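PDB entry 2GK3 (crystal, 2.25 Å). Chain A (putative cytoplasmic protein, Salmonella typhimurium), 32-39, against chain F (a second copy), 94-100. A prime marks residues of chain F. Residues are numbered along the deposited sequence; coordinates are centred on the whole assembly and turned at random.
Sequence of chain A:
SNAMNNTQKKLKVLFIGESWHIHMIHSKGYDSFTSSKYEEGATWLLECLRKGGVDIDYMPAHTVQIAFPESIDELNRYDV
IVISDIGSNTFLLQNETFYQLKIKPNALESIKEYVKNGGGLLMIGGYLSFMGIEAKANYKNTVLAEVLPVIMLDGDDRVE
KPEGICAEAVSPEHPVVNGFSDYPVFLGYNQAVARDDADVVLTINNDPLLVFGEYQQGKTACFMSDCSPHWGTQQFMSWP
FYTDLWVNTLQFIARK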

ATOM      1  N   SER A  32       9.189   7.256  -2.219  1.00 34.33           N
ATOM      2  CA  SER A  32       8.112   7.073  -3.188  1.00 35.35           C
ATOM      3  C   SER A  32       7.114   8.207  -3.116  1.00 34.73           C
ATOM      4  O   SER A  32       7.002   8.894  -2.104  1.00 34.97           O
ATOM      5  CB  SER A  32       7.425   5.692  -3.072  1.00 35.39           C
ATOM      6  OG  SER A  32       7.331   5.248  -1.734  1.00 39.23           O
ATOM      7  N   PHE A  33       6.447   8.438  -4.232  1.00 34.45           N
ATOM      8  CA  PHE A  33       5.307   9.329  -4.273  1.00 34.41           C
ATOM      9  C   PHE A  33       4.172   8.534  -4.919  1.00 35.03           C
ATOM     10  O   PHE A  33       4.415   7.498  -5.558  1.00 34.77           O
ATOM     11  CB  PHE A  33       5.630  10.636  -5.031  1.00 33.29           C
ATOM     12  CG  PHE A  33       5.620  10.491  -6.514  1.00 32.11           C
ATOM     13  CD1 PHE A  33       4.465  10.758  -7.238  1.00 28.14           C
ATOM     14  CD2 PHE A  33       6.765  10.083  -7.191  1.00 29.30           C
ATOM     15  CE1 PHE A  33       4.437  10.599  -8.599  1.00 29.46           C
ATOM     16  CE2 PHE A  33       6.746   9.935  -8.570  1.00 28.71           C
ATOM     17  CZ  PHE A  33       5.582  10.186  -9.273  1.00 29.12           C
ATOM     18  N   THR A  34       2.939   8.998  -4.728  1.00 35.84           N
ATOM     19  CA  THR A  34       1.797   8.270  -5.264  1.00 36.38           C
ATOM     20  C   THR A  34       0.975   9.051  -6.247  1.00 36.02           C
ATOM     21  O   THR A  34       0.990  10.265  -6.274  1.00 36.63           O
ATOM     22  CB  THR A  34       0.864   7.691  -4.181  1.00 36.75           C
ATOM     23  OG1 THR A  34      -0.217   8.603  -3.922  1.00 38.24           O
ATOM     24  CG2 THR A  34       1.634   7.362  -2.902  1.00 36.30           C
ATOM     25  N   SER A  35       0.249   8.288  -7.043  1.00 36.38           N
ATOM     26  CA  SER A  35      -0.511   8.727  -8.179  1.00 36.14           C
ATOM     27  C   SER A  35      -1.766   7.884  -8.060  1.00 36.16           C
ATOM     28  O   SER A  35      -1.663   6.697  -7.716  1.00 35.99           O
ATOM     29  CB  SER A  35       0.238   8.299  -9.432  1.00 36.31           C
ATOM     30  OG  SER A  35      -0.065   9.158 -10.484  1.00 38.10           O
ATOM     31  N   SER A  36      -2.932   8.464  -8.341  1.00 36.03           N
ATOM     32  CA  SER A  36      -4.185   7.710  -8.298  1.00 36.16           C
ATOM     33  C   SER A  36      -5.126   8.083  -9.437  1.00 36.94           C
ATOM     34  O   SER A  36      -5.226   9.241  -9.799  1.00 37.34           O
ATOM     35  CB  SER A  36      -4.894   7.878  -6.946  1.00 35.45           C
ATOM     36  OG  SER A  36      -4.160   7.286  -5.896  1.00 33.51           O
ATOM     37  N   LYS A  37      -5.832   7.103  -9.993  1.00 37.88           N
ATOM     38  CA  LYS A  37      -6.802   7.386 -11.069  1.00 39.04           C
ATOM     39  C   LYS A  37      -7.927   6.354 -11.077  1.00 39.36           C
ATOM     40  O   LYS A  37      -7.711   5.173 -10.813  1.00 39.57           O
ATOM     41  CB  LYS A  37      -6.119   7.433 -12.450  1.00 38.69           C
ATOM     42  CG  LYS A  37      -5.675   6.054 -12.934  1.00 39.26           C
ATOM     43  CD  LYS A  37      -4.480   6.053 -13.830  1.00 39.07           C
ATOM     44  CE  LYS A  37      -4.872   6.130 -15.265  1.00 40.28           C
ATOM     45  NZ  LYS A  37      -3.788   5.547 -16.127  1.00 41.63           N
ATOM     46  N   TYR A  38      -9.126   6.826 -11.383  1.00 40.20           N
ATOM     47  CA  TYR A  38     -10.264   5.978 -11.657  1.00 40.82           C
ATOM     48  C   TYR A  38     -10.337   5.838 -13.177  1.00 42.31           C
ATOM     49  O   TYR A  38     -10.031   6.792 -13.899  1.00 43.23           O
ATOM     50  CB  TYR A  38     -11.495   6.661 -11.106  1.00 40.11           C
ATOM     51  CG  TYR A  38     -12.794   6.023 -11.455  1.00 39.50           C
ATOM     52  CD1 TYR A  38     -13.258   4.915 -10.752  1.00 37.60           C
ATOM     53  CD2 TYR A  38     -13.582   6.536 -12.485  1.00 38.97           C
ATOM     54  CE1 TYR A  38     -14.455   4.334 -11.070  1.00 37.51           C
ATOM     55  CE2 TYR A  38     -14.789   5.956 -12.810  1.00 37.46           C
ATOM     56  CZ  TYR A  38     -15.221   4.859 -12.093  1.00 37.96           C
ATOM     57  OH  TYR A  38     -16.419   4.284 -12.399  1.00 39.51           O
ATOM     58  N   GLU A  39     -10.697   4.647 -13.663  1.00 43.12           N
ATOM     59  CA  GLU A  39     -10.858   4.398 -15.098  1.00 43.57           C
ATOM     60  C   GLU A  39     -12.082   3.553 -15.370  1.00 43.95           C
ATOM     61  O   GLU A  39     -12.528   2.771 -14.520  1.00 43.97           O
ATOM     62  CB  GLU A  39      -9.648   3.678 -15.681  1.00 43.96           C
ATOM     63  CG  GLU A  39      -8.319   4.393 -15.514  1.00 45.86           C
ATOM     64  CD  GLU A  39      -7.257   3.877 -16.460  1.00 48.36           C
ATOM     65  OE1 GLU A  39      -6.880   4.644 -17.372  1.00 50.57           O
ATOM     66  OE2 GLU A  39      -6.799   2.715 -16.307  1.00 48.89           O
TER
ATOM     67  N   GLN F  94      -4.528  16.219 -14.501  1.00 34.05           N
ATOM     68  CA  GLN F  94      -5.561  15.359 -15.113  1.00 35.05           C
ATOM     69  C   GLN F  94      -4.901  14.205 -15.867  1.00 35.43           C
ATOM     70  O   GLN F  94      -3.714  14.283 -16.198  1.00 34.66           O
ATOM     71  CB  GLN F  94      -6.474  16.168 -16.041  1.00 34.85           C
ATOM     72  CG  GLN F  94      -7.345  17.201 -15.312  1.00 35.41           C
ATOM     73  CD  GLN F  94      -7.876  18.287 -16.235  1.00 37.85           C
ATOM     74  OE1 GLN F  94      -8.425  17.997 -17.309  1.00 39.71           O
ATOM     75  NE2 GLN F  94      -7.723  19.548 -15.821  1.00 36.57           N
ATOM     76  N   ASN F  95      -5.666  13.134 -16.112  1.00 36.23           N
ATOM     77  CA  ASN F  95      -5.115  11.881 -16.648  1.00 37.34           C
ATOM     78  C   ASN F  95      -4.440  12.045 -17.999  1.00 37.54           C
ATOM     79  O   ASN F  95      -3.409  11.433 -18.256  1.00 37.85           O
ATOM     80  CB  ASN F  95      -6.173  10.776 -16.703  1.00 37.56           C
ATOM     81  CG  ASN F  95      -6.703  10.393 -15.318  1.00 39.11           C
ATOM     82  OD1 ASN F  95      -6.278  10.937 -14.301  1.00 41.77           O
ATOM     83  ND2 ASN F  95      -7.638   9.458 -15.283  1.00 39.47           N
ATOM     84  N   GLU F  96      -5.001  12.895 -18.844  1.00 37.93           N
ATOM     85  CA  GLU F  96      -4.391  13.159 -20.143  1.00 38.97           C
ATOM     86  C   GLU F  96      -3.065  13.895 -20.023  1.00 38.39           C
ATOM     87  O   GLU F  96      -2.187  13.745 -20.876  1.00 39.14           O
ATOM     88  CB  GLU F  96      -5.358  13.907 -21.052  1.00 39.06           C
ATOM     89  CG  GLU F  96      -6.344  12.969 -21.717  1.00 42.73           C
ATOM     90  CD  GLU F  96      -7.739  13.526 -21.720  1.00 48.52           C
ATOM     91  OE1 GLU F  96      -7.929  14.652 -22.237  1.00 50.43           O
ATOM     92  OE2 GLU F  96      -8.649  12.841 -21.184  1.00 52.74           O
ATOM     93  N   THR F  97      -2.936  14.681 -18.960  1.00 37.36           N
ATOM     94  CA  THR F  97      -1.701  15.371 -18.642  1.00 36.25           C
ATOM     95  C   THR F  97      -0.654  14.393 -18.094  1.00 35.51           C
ATOM     96  O   THR F  97       0.478  14.329 -18.599  1.00 35.06           O
ATOM     97  CB  THR F  97      -1.942  16.518 -17.625  1.00 36.00           C
ATOM     98  OG1 THR F  97      -2.679  17.577 -18.246  1.00 35.20           O
ATOM     99  CG2 THR F  97      -0.632  17.069 -17.109  1.00 36.33           C
ATOM    100  N   PHE F  98      -1.037  13.631 -17.077  1.00 34.71           N
ATOM    101  CA  PHE F  98      -0.065  12.863 -16.322  1.00 35.02           C
ATOM    102  C   PHE F  98       0.338  11.520 -16.957  1.00 35.31           C
ATOM    103  O   PHE F  98       1.455  11.023 -16.740  1.00 35.49           O
ATOM    104  CB  PHE F  98      -0.514  12.673 -14.873  1.00 34.73           C
ATOM    105  CG  PHE F  98       0.613  12.307 -13.949  1.00 35.76           C
ATOM    106  CD1 PHE F  98       1.545  13.262 -13.557  1.00 35.74           C
ATOM    107  CD2 PHE F  98       0.761  11.006 -13.492  1.00 37.31           C
ATOM    108  CE1 PHE F  98       2.591  12.939 -12.719  1.00 36.49           C
ATOM    109  CE2 PHE F  98       1.818  10.661 -12.650  1.00 37.48           C
ATOM    110  CZ  PHE F  98       2.739  11.638 -12.263  1.00 37.62           C
ATOM    111  N   TYR F  99      -0.569  10.927 -17.718  1.00 35.03           N
ATOM    112  CA  TYR F  99      -0.340   9.595 -18.258  1.00 35.52           C
ATOM    113  C   TYR F  99      -0.252   9.563 -19.777  1.00 35.89           C
ATOM    114  O   TYR F  99       0.535   8.813 -20.312  1.00 35.50           O
ATOM    115  CB  TYR F  99      -1.431   8.626 -17.782  1.00 35.15           C
ATOM    116  CG  TYR F  99      -1.504   8.498 -16.286  1.00 34.19           C
ATOM    117  CD1 TYR F  99      -0.508   7.818 -15.576  1.00 32.72           C
ATOM    118  CD2 TYR F  99      -2.558   9.074 -15.574  1.00 33.19           C
ATOM    119  CE1 TYR F  99      -0.566   7.701 -14.189  1.00 33.64           C
ATOM    120  CE2 TYR F  99      -2.632   8.957 -14.175  1.00 32.93           C
ATOM    121  CZ  TYR F  99      -1.640   8.268 -13.506  1.00 32.87           C
ATOM    122  OH  TYR F  99      -1.703   8.160 -12.156  1.00 33.93           O
ATOM    123  N   GLN F 100      -1.068  10.374 -20.447  1.00 37.04           N
ATOM    124  CA  GLN F 100      -1.225  10.298 -21.904  1.00 38.57           C
ATOM    125  C   GLN F 100      -0.372  11.310 -22.642  1.00 38.78           C
ATOM    126  O   GLN F 100      -0.394  11.369 -23.872  1.00 39.48           O
ATOM    127  CB  GLN F 100      -2.697  10.436 -22.287  1.00 38.48           C
ATOM    128  CG  GLN F 100      -3.546   9.301 -21.710  1.00 41.58           C
ATOM    129  CD  GLN F 100      -5.024   9.559 -21.848  1.00 46.03           C
ATOM    130  OE1 GLN F 100      -5.519   9.860 -22.945  1.00 47.93           O
ATOM    131  NE2 GLN F 100      -5.749   9.450 -20.734  1.00 46.05           N
TER
HETATM  132  O   HOH W   1      -3.229  10.183 -11.109  1.00 25.91           O

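Where a strand meets a helix and the turn after it without direct backbone hydrogen bonds, alternate side chains can carry most of the contact, and the packing of chain A against a second copy of the same protein is a compact example. Residues 32-39 are all extended. Opposite them, Asn95′ to Phe98′ form a short helix, with Gln94′ at the N-cap position; the backbone bonds from Phe98′ N to Gln94′ O and from Tyr99′ N to Asn95′ O, each 2.9 Å, hold this segment in shape. The backbones stay well apart, with CA atoms 9.1 Å from each other at Ser35 and Phe98′ and 7.4 Å at Lys37 and Asn95′, leaving space for side chains and one bridging water. Together the two stretches bury 316 Å².

The alternation of the strand sets the pattern: Phe33, Ser35 and Lys37 direct their CA-to-CB bonds toward the chain F stretch, while Ser36 and Tyr38 direct theirs away. Phe33 opens the contact with a purely apolar touch, its CE1 lying 4.2 Å from CZ of Phe98′, which sits at the edge of the Phe33 ring.

At Ser35 the chemistry turns polar. Its OG lies 2.5 Å from Tyr99′ OH, a short hydrogen bond in which either hydroxyl could be the donor. The same OG is 3.2 Å from CE2 of Phe98′, so this small side chain is packed against one aromatic residue while bonding to another.

Ser36, although its CA-to-CB bond points away, still takes part through its backbone. Water 1 donates a hydrogen bond to Ser36 O at 2.6 Å and is also hydrogen-bonded to Tyr99′ OH, 2.7 Å away. The tyrosine hydroxyl is thus tied to the strand twice, directly through a side chain and indirectly through a carbonyl.

Lys37 uses the same tyrosine differently. Its side chain runs over one face of the ring: CD lies 3.9 Å from the centroid of the Tyr99′ ring in a CH-pi contact, and NZ is 3.8 Å from that centroid, only 15° off the ring normal. The positive charge therefore faces the electron-rich pi cloud in a cation-pi interaction. A salt bridge within the strand, 3.5 Å from Lys37 NZ to Glu39 OE1, gives the ammonium an anionic partner as well. Nearer the backbone, Lys37 CB packs 3.8 Å from Asn95′ ND2.

Tyr99′ illustrates the general principle: an amphipathic aromatic residue can offer its hydroxyl to polar groups and its ring face to a cation.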